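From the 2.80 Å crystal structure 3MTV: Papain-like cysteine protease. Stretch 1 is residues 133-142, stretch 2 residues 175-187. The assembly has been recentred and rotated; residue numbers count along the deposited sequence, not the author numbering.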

ATOM      1  N   ASN A 133       7.826  15.994 -36.288  1.00 57.41           N
ATOM      2  CA  ASN A 133       6.886  16.851 -36.956  1.00 55.91           C
ATOM      3  C   ASN A 133       7.270  18.321 -36.950  1.00 56.12           C
ATOM      4  O   ASN A 133       6.457  19.203 -37.383  1.00 60.71           O
ATOM      5  CB  ASN A 133       5.482  16.566 -36.469  1.00 54.50           C
ATOM      6  CG  ASN A 133       4.866  15.436 -37.246  1.00 64.14           C
ATOM      7  OD1 ASN A 133       4.691  14.418 -36.669  1.00 57.07           O
ATOM      8  ND2 ASN A 133       4.604  15.587 -38.586  1.00 52.30           N
ATOM      9  N   GLY A 134       8.524  18.541 -36.502  1.00 58.55           N
ATOM     10  CA  GLY A 134       9.177  19.838 -36.408  1.00 50.81           C
ATOM     11  C   GLY A 134       8.693  20.493 -35.152  1.00 61.38           C
ATOM     12  O   GLY A 134       8.916  21.645 -34.900  1.00 60.05           O
ATOM     13  N   LEU A 135       7.993  19.780 -34.319  1.00 56.12           N
ATOM     14  CA  LEU A 135       7.731  20.471 -33.111  1.00 56.79           C
ATOM     15  C   LEU A 135       8.725  20.084 -32.065  1.00 59.46           C
ATOM     16  O   LEU A 135       9.719  19.299 -32.269  1.00 62.53           O
ATOM     17  CB  LEU A 135       6.325  20.241 -32.598  1.00 52.89           C
ATOM     18  CG  LEU A 135       5.263  20.391 -33.685  1.00 58.26           C
ATOM     19  CD1 LEU A 135       4.093  19.509 -33.465  1.00 38.51           C
ATOM     20  CD2 LEU A 135       4.847  21.826 -33.806  1.00 58.02           C
ATOM     21  N   ARG A 136       8.427  20.748 -30.966  1.00 47.12           N
ATOM     22  CA  ARG A 136       9.205  20.849 -29.765  1.00 48.87           C
ATOM     23  C   ARG A 136       8.338  21.391 -28.610  1.00 50.06           C
ATOM     24  O   ARG A 136       7.518  22.309 -28.793  1.00 56.03           O
ATOM     25  CB  ARG A 136      10.378  21.791 -29.998  1.00 52.13           C
ATOM     26  CG  ARG A 136      10.424  23.000 -29.170  1.00 48.57           C
ATOM     27  CD  ARG A 136      11.789  23.638 -29.303  1.00 68.07           C
ATOM     28  NE  ARG A 136      11.874  25.107 -29.358  1.00 58.86           N
ATOM     29  CZ  ARG A 136      12.866  25.750 -29.968  1.00 76.51           C
ATOM     30  NH1 ARG A 136      13.816  25.054 -30.584  1.00 54.89           N
ATOM     31  NH2 ARG A 136      12.910  27.079 -29.977  1.00 88.79           N
ATOM     32  N   ALA A 137       8.483  20.802 -27.422  1.00 47.02           N
ATOM     33  CA  ALA A 137       7.650  21.234 -26.273  1.00 60.81           C
ATOM     34  C   ALA A 137       8.506  21.701 -25.186  1.00 64.64           C
ATOM     35  O   ALA A 137       9.472  21.006 -24.802  1.00 75.16           O
ATOM     36  CB  ALA A 137       6.790  20.138 -25.689  1.00 56.73           C
ATOM     37  N   VAL A 138       8.127  22.867 -24.658  1.00 60.41           N
ATOM     38  CA  VAL A 138       9.002  23.585 -23.755  1.00 67.06           C
ATOM     39  C   VAL A 138       8.267  23.971 -22.560  1.00 61.81           C
ATOM     40  O   VAL A 138       7.122  24.456 -22.603  1.00 61.93           O
ATOM     41  CB  VAL A 138       9.538  24.919 -24.269  1.00 53.44           C
ATOM     42  CG1 VAL A 138      10.665  25.375 -23.326  1.00 81.61           C
ATOM     43  CG2 VAL A 138       9.990  24.857 -25.699  1.00 45.16           C
ATOM     44  N   THR A 139       9.028  23.806 -21.504  1.00 58.52           N
ATOM     45  CA  THR A 139       8.573  23.939 -20.201  1.00 67.08           C
ATOM     46  C   THR A 139       8.409  25.414 -20.040  1.00 60.86           C
ATOM     47  O   THR A 139       9.362  26.145 -20.147  1.00 75.41           O
ATOM     48  CB  THR A 139       9.616  23.388 -19.336  1.00 67.44           C
ATOM     49  OG1 THR A 139       9.010  23.276 -18.055  1.00 82.91           O
ATOM     50  CG2 THR A 139      10.981  24.303 -19.417  1.00 56.58           C
ATOM     51  N   ASP A 140       7.175  25.861 -19.901  1.00 71.28           N
ATOM     52  CA  ASP A 140       6.942  27.283 -19.941  1.00 78.38           C
ATOM     53  C   ASP A 140       6.129  27.590 -18.747  1.00 86.23           C
ATOM     54  O   ASP A 140       4.907  27.320 -18.669  1.00 79.69           O
ATOM     55  CB  ASP A 140       6.298  27.783 -21.267  1.00 92.55           C
ATOM     56  CG  ASP A 140       5.577  29.200 -21.139  1.00 95.95           C
ATOM     57  OD1 ASP A 140       5.450  29.697 -19.996  1.00 91.18           O
ATOM     58  OD2 ASP A 140       5.107  29.804 -22.185  1.00 91.62           O
ATOM     59  N   THR A 141       6.832  28.181 -17.800  1.00 87.92           N
ATOM     60  CA  THR A 141       6.186  28.619 -16.580  1.00101.68           C
ATOM     61  C   THR A 141       4.789  29.315 -16.648  1.00 83.98           C
ATOM     62  O   THR A 141       4.134  29.462 -15.611  1.00 69.86           O
ATOM     63  CB  THR A 141       7.160  29.409 -15.758  1.00 97.57           C
ATOM     64  OG1 THR A 141       6.865  29.092 -14.399  1.00 71.42           O
ATOM     65  CG2 THR A 141       7.106  30.947 -16.080  1.00 74.83           C
ATOM     66  N   HIS A 142       4.359  29.623 -17.889  1.00 86.79           N
ATOM     67  CA  HIS A 142       3.207  30.467 -18.271  1.00 86.89           C
ATOM     68  C   HIS A 142       2.360  29.968 -19.392  1.00 95.58           C
ATOM     69  O   HIS A 142       1.339  30.615 -19.796  1.00 64.70           O
ATOM     70  CB  HIS A 142       3.626  31.893 -18.591  1.00 87.51           C
ATOM     71  CG  HIS A 142       3.480  32.765 -17.400  1.00121.47           C
ATOM     72  ND1 HIS A 142       4.569  33.171 -16.646  1.00100.44           N
ATOM     73  CD2 HIS A 142       2.366  33.147 -16.719  1.00 93.01           C
ATOM     74  CE1 HIS A 142       4.134  33.831 -15.589  1.00103.24           C
ATOM     75  NE2 HIS A 142       2.805  33.827 -15.609  1.00123.44           N
ATOM     76  N   LEU A 175       2.946  20.299 -14.186  1.00 81.15           N
ATOM     77  CA  LEU A 175       3.449  21.621 -14.739  1.00 80.96           C
ATOM     78  C   LEU A 175       2.888  22.106 -16.018  1.00 80.06           C
ATOM     79  O   LEU A 175       1.870  21.542 -16.568  1.00 71.61           O
ATOM     80  CB  LEU A 175       4.932  21.750 -14.972  1.00 62.76           C
ATOM     81  CG  LEU A 175       5.529  20.472 -15.546  1.00 98.35           C
ATOM     82  CD1 LEU A 175       5.665  20.380 -17.010  1.00 53.07           C
ATOM     83  CD2 LEU A 175       6.897  20.262 -14.964  1.00 97.49           C
ATOM     84  N   ARG A 176       3.568  23.185 -16.464  1.00 64.48           N
ATOM     85  CA  ARG A 176       2.979  23.996 -17.534  1.00 60.47           C
ATOM     86  C   ARG A 176       3.964  24.087 -18.556  1.00 65.73           C
ATOM     87  O   ARG A 176       5.165  24.242 -18.248  1.00 61.90           O
ATOM     88  CB  ARG A 176       2.443  25.357 -17.077  1.00 77.00           C
ATOM     89  CG  ARG A 176       1.005  25.151 -16.371  1.00 74.64           C
ATOM     90  CD  ARG A 176       0.206  26.450 -16.142  1.00 73.31           C
ATOM     91  NE  ARG A 176       1.040  27.660 -16.299  1.00 99.55           N
ATOM     92  CZ  ARG A 176       0.542  28.864 -16.531  1.00 96.06           C
ATOM     93  NH1 ARG A 176      -0.770  29.045 -16.631  1.00 77.97           N
ATOM     94  NH2 ARG A 176       1.358  29.878 -16.662  1.00 91.75           N
ATOM     95  N   ILE A 177       3.454  23.855 -19.770  1.00 59.81           N
ATOM     96  CA  ILE A 177       4.274  24.045 -20.990  1.00 74.61           C
ATOM     97  C   ILE A 177       3.557  24.688 -22.182  1.00 71.59           C
ATOM     98  O   ILE A 177       2.374  25.006 -22.129  1.00 71.44           O
ATOM     99  CB  ILE A 177       4.789  22.716 -21.516  1.00 67.60           C
ATOM    100  CG1 ILE A 177       3.743  21.659 -21.320  1.00 54.52           C
ATOM    101  CG2 ILE A 177       5.993  22.233 -20.758  1.00 65.24           C
ATOM    102  CD1 ILE A 177       3.602  20.763 -22.462  1.00 46.65           C
ATOM    103  N   ARG A 178       4.303  24.774 -23.267  1.00 58.07           N
ATOM    104  CA  ARG A 178       3.930  25.433 -24.495  1.00 58.32           C
ATOM    105  C   ARG A 178       4.423  24.514 -25.645  1.00 75.67           C
ATOM    106  O   ARG A 178       5.448  23.865 -25.524  1.00 61.68           O
ATOM    107  CB  ARG A 178       4.773  26.730 -24.621  1.00 52.67           C
ATOM    108  CG  ARG A 178       4.477  27.679 -25.805  1.00 66.27           C
ATOM    109  CD  ARG A 178       5.638  28.644 -26.122  1.00 48.39           C
ATOM    110  NE  ARG A 178       6.414  28.847 -24.938  1.00 68.82           N
ATOM    111  CZ  ARG A 178       7.704  29.154 -24.952  1.00 75.00           C
ATOM    112  NH1 ARG A 178       8.316  29.309 -26.100  1.00 57.32           N
ATOM    113  NH2 ARG A 178       8.388  29.305 -23.824  1.00 71.21           N
ATOM    114  N   VAL A 179       3.802  24.524 -26.820  1.00 67.38           N
ATOM    115  CA  VAL A 179       4.394  23.800 -27.929  1.00 60.64           C
ATOM    116  C   VAL A 179       4.848  24.685 -29.081  1.00 65.67           C
ATOM    117  O   VAL A 179       4.044  25.434 -29.554  1.00 80.15           O
ATOM    118  CB  VAL A 179       3.289  22.924 -28.478  1.00 60.91           C
ATOM    119  CG1 VAL A 179       3.742  22.146 -29.701  1.00 54.65           C
ATOM    120  CG2 VAL A 179       2.852  21.978 -27.415  1.00 45.41           C
ATOM    121  N   GLU A 180       6.074  24.583 -29.591  1.00 65.59           N
ATOM    122  CA  GLU A 180       6.494  25.506 -30.635  1.00 60.05           C
ATOM    123  C   GLU A 180       7.358  24.849 -31.720  1.00 64.24           C
ATOM    124  O   GLU A 180       7.788  23.730 -31.592  1.00 67.30           O
ATOM    125  CB  GLU A 180       7.214  26.698 -29.982  1.00 57.11           C
ATOM    126  CG  GLU A 180       8.716  26.433 -29.625  1.00 71.41           C
ATOM    127  CD  GLU A 180       9.377  27.542 -28.757  1.00 68.65           C
ATOM    128  OE1 GLU A 180       8.582  28.427 -28.329  1.00 73.10           O
ATOM    129  OE2 GLU A 180      10.647  27.527 -28.482  1.00 65.55           O
ATOM    130  N   PRO A 181       7.562  25.554 -32.826  1.00 66.86           N
ATOM    131  CA  PRO A 181       8.359  24.938 -33.858  1.00 56.39           C
ATOM    132  C   PRO A 181       9.756  24.835 -33.367  1.00 74.12           C
ATOM    133  O   PRO A 181      10.213  25.777 -32.707  1.00 71.88           O
ATOM    134  CB  PRO A 181       8.253  25.921 -35.042  1.00 78.63           C
ATOM    135  CG  PRO A 181       6.912  26.692 -34.883  1.00 45.06           C
ATOM    136  CD  PRO A 181       6.819  26.741 -33.318  1.00 85.84           C
ATOM    137  N   ASN A 182      10.405  23.713 -33.708  1.00 71.50           N
ATOM    138  CA  ASN A 182      11.656  23.329 -33.110  1.00 51.69           C
ATOM    139  C   ASN A 182      12.617  23.741 -34.142  1.00 60.50           C
ATOM    140  O   ASN A 182      13.453  22.925 -34.545  1.00 65.69           O
ATOM    141  CB  ASN A 182      11.769  21.797 -32.957  1.00 71.81           C
ATOM    142  CG  ASN A 182      12.986  21.422 -32.148  1.00 57.94           C
ATOM    143  OD1 ASN A 182      13.429  22.261 -31.455  1.00 75.45           O
ATOM    144  ND2 ASN A 182      13.554  20.222 -32.269  1.00 71.33           N
ATOM    145  N   THR A 183      12.554  25.016 -34.556  1.00 81.99           N
ATOM    146  CA  THR A 183      13.161  25.446 -35.815  1.00 66.62           C
ATOM    147  C   THR A 183      14.284  26.501 -35.674  1.00 83.92           C
ATOM    148  O   THR A 183      14.965  26.910 -36.651  1.00 82.54           O
ATOM    149  CB  THR A 183      12.055  25.991 -36.686  1.00 82.61           C
ATOM    150  OG1 THR A 183      12.414  25.817 -38.057  1.00 75.11           O
ATOM    151  CG2 THR A 183      11.642  27.524 -36.256  1.00 84.79           C
ATOM    152  N   SER A 184      14.468  26.928 -34.438  1.00 83.19           N
ATOM    153  CA  SER A 184      15.252  28.094 -34.135  1.00 76.01           C
ATOM    154  C   SER A 184      15.671  27.872 -32.755  1.00 74.39           C
ATOM    155  O   SER A 184      15.049  27.076 -32.058  1.00 70.57           O
ATOM    156  CB  SER A 184      14.342  29.303 -34.121  1.00 65.30           C
ATOM    157  OG  SER A 184      14.001  29.526 -35.472  1.00 97.87           O
ATOM    158  N   PRO A 185      16.704  28.605 -32.314  1.00 74.45           N
ATOM    159  CA  PRO A 185      17.318  28.260 -31.036  1.00 73.80           C
ATOM    160  C   PRO A 185      16.436  28.498 -29.867  1.00 71.20           C
ATOM    161  O   PRO A 185      15.464  29.217 -29.899  1.00 72.59           O
ATOM    162  CB  PRO A 185      18.529  29.150 -30.998  1.00 50.13           C
ATOM    163  CG  PRO A 185      18.931  29.201 -32.381  1.00 76.06           C
ATOM    164  CD  PRO A 185      17.615  29.447 -33.099  1.00 76.30           C
ATOM    165  N   LEU A 186      16.777  27.834 -28.798  1.00 78.18           N
ATOM    166  CA  LEU A 186      15.929  27.979 -27.666  1.00100.60           C
ATOM    167  C   LEU A 186      16.083  29.436 -27.139  1.00105.67           C
ATOM    168  O   LEU A 186      17.216  29.924 -26.982  1.00 80.90           O
ATOM    169  CB  LEU A 186      16.236  26.871 -26.647  1.00 76.87           C
ATOM    170  CG  LEU A 186      15.061  26.599 -25.718  1.00100.86           C
ATOM    171  CD1 LEU A 186      13.939  27.698 -25.853  1.00115.44           C
ATOM    172  CD2 LEU A 186      14.526  25.239 -25.999  1.00 83.04           C
ATOM    173  N   ALA A 187      14.929  30.086 -26.896  1.00 94.44           N
ATOM    174  CA  ALA A 187      14.819  31.491 -26.527  1.00104.11           C
ATOM    175  C   ALA A 187      15.142  31.838 -25.042  1.00111.16           C
ATOM    176  O   ALA A 187      14.235  31.851 -24.179  1.00 79.09           O
ATOM    177  CB  ALA A 187      13.412  31.967 -26.894  1.00102.81           C
TER

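This contact is an antiparallel β pairing, reinforced on one face by a charged network centred on the buried arginine R136. Backbone bonds set the register: V138 N donates to R178 O at 3.0 Å and R178 N returns to V138 O at 2.9 Å, a closed pair typical of antiparallel strands. The ladder continues on both sides of it, with E180 N to R136 O at 2.8 Å, N182 N to G134 O at 2.8 Å and D140 N to R176 O at 3.1 Å. Between such pairs the strands draw closer; at A137 and V179 the CA atoms lie 4.5 Å apart, and A137 CA approaches R178 O at 3.5 Å in a CA-H...O contact.

R136, V138, R178 and E180 share one face of the sheet. Five hydrogen-bonding hydrogens suit R136 to a pocket lined with acceptors. Its NE and NH2 both donate to E180 OE2, at 2.9 and 2.7 Å, making a salt bridge, while NH1 reaches N182 OD1 at 3.0 Å and S184 O at 2.8 Å. These acceptors lie near the guanidinium plane, leaving its faces to P181 O on one side and L186 CD2 on the other. The loop after the strand is thus gathered around one side chain. Farther along, R178 NE meets D140 OD2 at 3.2 Å in a second salt bridge, and D140, its CB directed toward the partner stretch, is well placed for it.

A137 and V179 occupy the opposite face; β-branched valine favours an extended backbone, while alanine adds only a methyl group there. L135 CD2 adds a modest apolar touch to V179 CG1 at 4.3 Å. Just before L135, G134 has positive phi, a conformation glycine adopts readily. In all, the pairing buries 1008 Å², counting both sides.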